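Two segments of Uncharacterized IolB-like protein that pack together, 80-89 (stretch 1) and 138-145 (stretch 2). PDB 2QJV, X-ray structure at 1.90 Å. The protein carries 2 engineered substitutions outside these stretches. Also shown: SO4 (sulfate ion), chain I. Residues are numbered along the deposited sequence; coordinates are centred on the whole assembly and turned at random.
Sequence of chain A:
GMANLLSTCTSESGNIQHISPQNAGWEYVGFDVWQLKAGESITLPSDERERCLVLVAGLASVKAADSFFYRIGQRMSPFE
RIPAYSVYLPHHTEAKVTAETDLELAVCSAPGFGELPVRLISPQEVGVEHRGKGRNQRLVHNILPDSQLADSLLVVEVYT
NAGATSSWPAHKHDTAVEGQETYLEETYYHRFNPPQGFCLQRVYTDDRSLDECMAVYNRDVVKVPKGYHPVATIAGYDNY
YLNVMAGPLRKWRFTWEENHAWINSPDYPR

Stretch 1 80-89: ERIPAYSVYL
Stretch 2, residues 138-145: RLVHNILP

The two stretches run side by side in nearly the same direction, their end-to-end vectors only 5° apart, and no direct hydrogen bond joins them. Stretch 1 is a loop leading into a strand that includes 86-89; in stretch 2, 138-142 is strand and the chain turns a corner at 143. Side chains fill much of the space between the backbones: the CA atoms of Arg 81 and Leu 139 are 8.2 Å apart, those of Pro 83 and His 141 6.4 Å, those of Ser 86 and Ile 143 7.6 Å, and those of Tyr 88 and Leu 144 8.9 Å. Together the stretches bury 372 Å².

Stretch 1 begins with Glu 80, in 3-10 conformation (-73/-18) and out of reach. Arg 81 follows with positive phi (62/39), and its CA-to-CB bond points sideways, but a long side chain (m, t, p, with chi4 at 87°) brings its end nearer to stretch 2. NH2 of Arg 81 lies 3.7 Å from CB of Leu 139, and CD2 of Leu 139 sits over one face of the guanidinium. A planar cation suits this place: its face can rest on an aliphatic side chain while its edge serves a sulfate ion, probably from the crystallisation liquor. Arg 81 NE donates to sulfate O4 at 3.0 Å, and Arg 81 NH2 to sulfate O2 at 2.8 Å. Leu 139, extended at -97/131 with chi1 t and chi2 p, points toward stretch 1.

The backbone then extends through Ile 82 (-126/147; p, t), whose CA-to-CB bond points away; C of Ile 82 lies 3.6 Å from CE1 of His 141. His 141 (-113/106, chi1 m, chi2 159°) has its CA-to-CB bond toward stretch 1, and its CE1 packs against the backbone of Ile 82 and Pro 83. A water links the two stretches here, donating to O of Arg 81 at 2.9 Å and hydrogen-bonding to NE2 of His 141 at 2.8 Å. ND1 is satisfied elsewhere in the structure, so the buried ring has both nitrogens engaged.

Pro 83 (-61/145, C-gamma exo) lies over one face of that imidazole. Its CG is 4.1 Å from the centroid of the His 141 ring and 9° off the normal, a CH-pi contact to which the compact proline ring is well suited. Ala 84 (-70/155) is buried, its small CB making an apolar contact with CD1 of Ile 143 at 4.5 Å. Tyr 85 (-88/142, chi1 m, chi2 73°) points away.

In the strand, Ser 86 (-142/159, chi1 m) points toward stretch 2, with OG 3.4 Å from CG2 of Ile 143, a contact without a hydrogen bond; serine is small enough for this buried place. Ile 143 (m, t) occupies the corner, at -65/-48, where Ile 143 N makes a weak 3.1 Å hydrogen bond to O of His 141. Its branched side chain touches both Ala 84 and Ser 86.

Val 87 (-128/123, t) and Leu 89 (-122/123; m, t) are out of reach, whereas Tyr 88 (-84/129, chi1 t, chi2 81°) has its CA-to-CB bond toward stretch 2. CD1 of Tyr 88 meets CD2 of Leu 144 (-145/77; t, p) at 4.3 Å: the buried ring offers carbon surface to the leucine methyl, while its OH is satisfied elsewhere.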

# COMPACT_ATOMS: atom_id res chain seq x y z
N GLU A 80 -15.42 14.48 32.94
CA GLU A 80 -15.62 14.99 34.29
C GLU A 80 -14.29 14.92 35.07
O GLU A 80 -14.16 15.60 36.08
CB GLU A 80 -16.72 14.24 35.04
CG GLU A 80 -18.11 14.57 34.49
CD GLU A 80 -19.25 13.95 35.28
OE1 GLU A 80 -19.13 13.79 36.50
OE2 GLU A 80 -20.29 13.64 34.66
N ARG A 81 -13.33 14.11 34.59
CA ARG A 81 -11.96 14.00 35.18
C ARG A 81 -11.98 13.50 36.63
O ARG A 81 -11.21 13.95 37.49
CB ARG A 81 -11.21 15.33 35.11
CG ARG A 81 -10.99 15.85 33.70
CD ARG A 81 -10.37 17.21 33.73
NE ARG A 81 -8.98 17.29 34.20
CZ ARG A 81 -7.88 17.13 33.45
NH1 ARG A 81 -7.95 16.89 32.15
NH2 ARG A 81 -6.69 17.26 34.00
N ILE A 82 -12.87 12.54 36.87
CA ILE A 82 -12.99 11.87 38.16
C ILE A 82 -12.88 10.37 37.86
O ILE A 82 -13.24 9.93 36.74
CB ILE A 82 -14.29 12.29 38.97
CG1 ILE A 82 -15.58 11.79 38.28
CG2 ILE A 82 -14.28 13.82 39.28
CD1 ILE A 82 -16.86 12.10 39.08
N PRO A 83 -12.29 9.58 38.80
CA PRO A 83 -12.08 8.18 38.45
C PRO A 83 -13.36 7.36 38.13
O PRO A 83 -14.42 7.61 38.70
CB PRO A 83 -11.36 7.62 39.69
CG PRO A 83 -10.73 8.80 40.34
CD PRO A 83 -11.70 9.91 40.12
N ALA A 84 -13.21 6.44 37.20
CA ALA A 84 -14.26 5.50 36.85
C ALA A 84 -14.48 4.49 37.99
O ALA A 84 -13.59 4.28 38.85
CB ALA A 84 -13.90 4.75 35.59
N TYR A 85 -15.69 3.94 38.02
CA TYR A 85 -15.98 2.72 38.73
C TYR A 85 -15.69 1.57 37.75
O TYR A 85 -15.99 1.66 36.55
CB TYR A 85 -17.44 2.61 39.18
CG TYR A 85 -17.78 3.44 40.38
CD1 TYR A 85 -17.88 4.83 40.29
CD2 TYR A 85 -18.05 2.84 41.60
CE1 TYR A 85 -18.23 5.60 41.41
CE2 TYR A 85 -18.41 3.58 42.71
CZ TYR A 85 -18.49 4.96 42.61
OH TYR A 85 -18.81 5.68 43.74
N SER A 86 -15.14 0.48 38.29
CA SER A 86 -14.84 -0.72 37.53
C SER A 86 -15.14 -1.95 38.39
O SER A 86 -15.21 -1.87 39.62
CB SER A 86 -13.36 -0.76 37.09
OG SER A 86 -13.01 0.45 36.44
N VAL A 87 -15.34 -3.08 37.73
CA VAL A 87 -15.52 -4.37 38.41
C VAL A 87 -14.56 -5.39 37.81
O VAL A 87 -14.53 -5.58 36.58
CB VAL A 87 -16.96 -4.92 38.32
CG1 VAL A 87 -17.01 -6.34 38.98
CG2 VAL A 87 -17.92 -3.92 38.94
N TYR A 88 -13.73 -5.97 38.68
CA TYR A 88 -12.83 -7.05 38.31
C TYR A 88 -13.59 -8.40 38.36
O TYR A 88 -14.22 -8.71 39.37
CB TYR A 88 -11.56 -7.11 39.20
CG TYR A 88 -10.77 -8.37 38.90
CD1 TYR A 88 -9.92 -8.45 37.80
CD2 TYR A 88 -10.95 -9.53 39.68
CE1 TYR A 88 -9.25 -9.63 37.51
CE2 TYR A 88 -10.27 -10.71 39.38
CZ TYR A 88 -9.44 -10.75 38.30
OH TYR A 88 -8.79 -11.92 38.01
N LEU A 89 -13.50 -9.17 37.27
CA LEU A 89 -14.10 -10.49 37.19
C LEU A 89 -13.02 -11.52 36.89
O LEU A 89 -12.34 -11.40 35.89
CB LEU A 89 -15.17 -10.60 36.08
CG LEU A 89 -16.35 -9.66 36.03
CD1 LEU A 89 -17.18 -9.94 34.76
CD2 LEU A 89 -17.15 -9.79 37.36
N ARG A 138 -0.16 15.34 32.18
CA ARG A 138 -1.35 14.55 32.05
C ARG A 138 -1.89 14.09 33.42
O ARG A 138 -1.16 14.06 34.40
CB ARG A 138 -1.00 13.34 31.19
CG ARG A 138 -0.40 13.74 29.87
CD ARG A 138 0.80 12.90 29.49
NE ARG A 138 1.99 13.08 30.31
CZ ARG A 138 3.12 12.39 30.16
NH1 ARG A 138 3.23 11.44 29.24
NH2 ARG A 138 4.15 12.63 30.95
N LEU A 139 -3.18 13.85 33.48
CA LEU A 139 -3.83 13.29 34.63
C LEU A 139 -3.93 11.80 34.31
O LEU A 139 -4.39 11.43 33.24
CB LEU A 139 -5.21 13.93 34.88
CG LEU A 139 -6.15 13.27 35.88
CD1 LEU A 139 -5.53 13.28 37.31
CD2 LEU A 139 -7.48 13.98 35.86
N VAL A 140 -3.51 10.96 35.27
CA VAL A 140 -3.48 9.52 35.12
C VAL A 140 -4.29 8.86 36.28
O VAL A 140 -4.13 9.25 37.44
CB VAL A 140 -2.01 9.01 35.07
CG1 VAL A 140 -1.91 7.46 34.95
CG2 VAL A 140 -1.22 9.75 33.94
N HIS A 141 -5.20 7.97 35.90
CA HIS A 141 -6.00 7.14 36.80
C HIS A 141 -5.61 5.68 36.63
O HIS A 141 -5.93 5.02 35.60
CB HIS A 141 -7.51 7.27 36.56
CG HIS A 141 -8.07 8.64 36.82
ND1 HIS A 141 -9.26 9.05 36.27
CD2 HIS A 141 -7.62 9.69 37.55
CE1 HIS A 141 -9.53 10.29 36.67
NE2 HIS A 141 -8.54 10.70 37.45
N ASN A 142 -4.87 5.15 37.61
CA ASN A 142 -4.45 3.74 37.62
C ASN A 142 -5.56 2.84 38.15
O ASN A 142 -5.67 2.58 39.36
CB ASN A 142 -3.14 3.58 38.40
CG ASN A 142 -1.97 4.27 37.71
OD1 ASN A 142 -1.36 5.22 38.25
ND2 ASN A 142 -1.67 3.83 36.50
N ILE A 143 -6.43 2.43 37.22
CA ILE A 143 -7.57 1.56 37.51
C ILE A 143 -7.10 0.16 37.99
O ILE A 143 -7.56 -0.33 39.00
CB ILE A 143 -8.53 1.44 36.30
CG1 ILE A 143 -9.20 2.80 36.03
CG2 ILE A 143 -9.58 0.29 36.54
CD1 ILE A 143 -9.92 2.90 34.70
N LEU A 144 -6.16 -0.44 37.27
CA LEU A 144 -5.68 -1.76 37.57
C LEU A 144 -4.19 -1.87 37.26
O LEU A 144 -3.79 -2.37 36.20
CB LEU A 144 -6.52 -2.82 36.83
CG LEU A 144 -6.29 -4.30 37.22
CD1 LEU A 144 -6.20 -4.51 38.74
CD2 LEU A 144 -7.38 -5.15 36.56
N PRO A 145 -3.35 -1.31 38.14
CA PRO A 145 -1.90 -1.34 37.94
C PRO A 145 -1.25 -2.66 38.34
O PRO A 145 -1.90 -3.50 38.96
CB PRO A 145 -1.40 -0.24 38.86
CG PRO A 145 -2.42 -0.20 39.97
CD PRO A 145 -3.72 -0.62 39.39
S SO4 I . -7.13 18.10 37.56
O1 SO4 I . -6.76 17.36 38.79
O2 SO4 I . -6.04 17.82 36.62
O3 SO4 I . -7.20 19.55 37.79
O4 SO4 I . -8.48 17.70 37.11
O HOH W 1 -9.04 12.89 39.17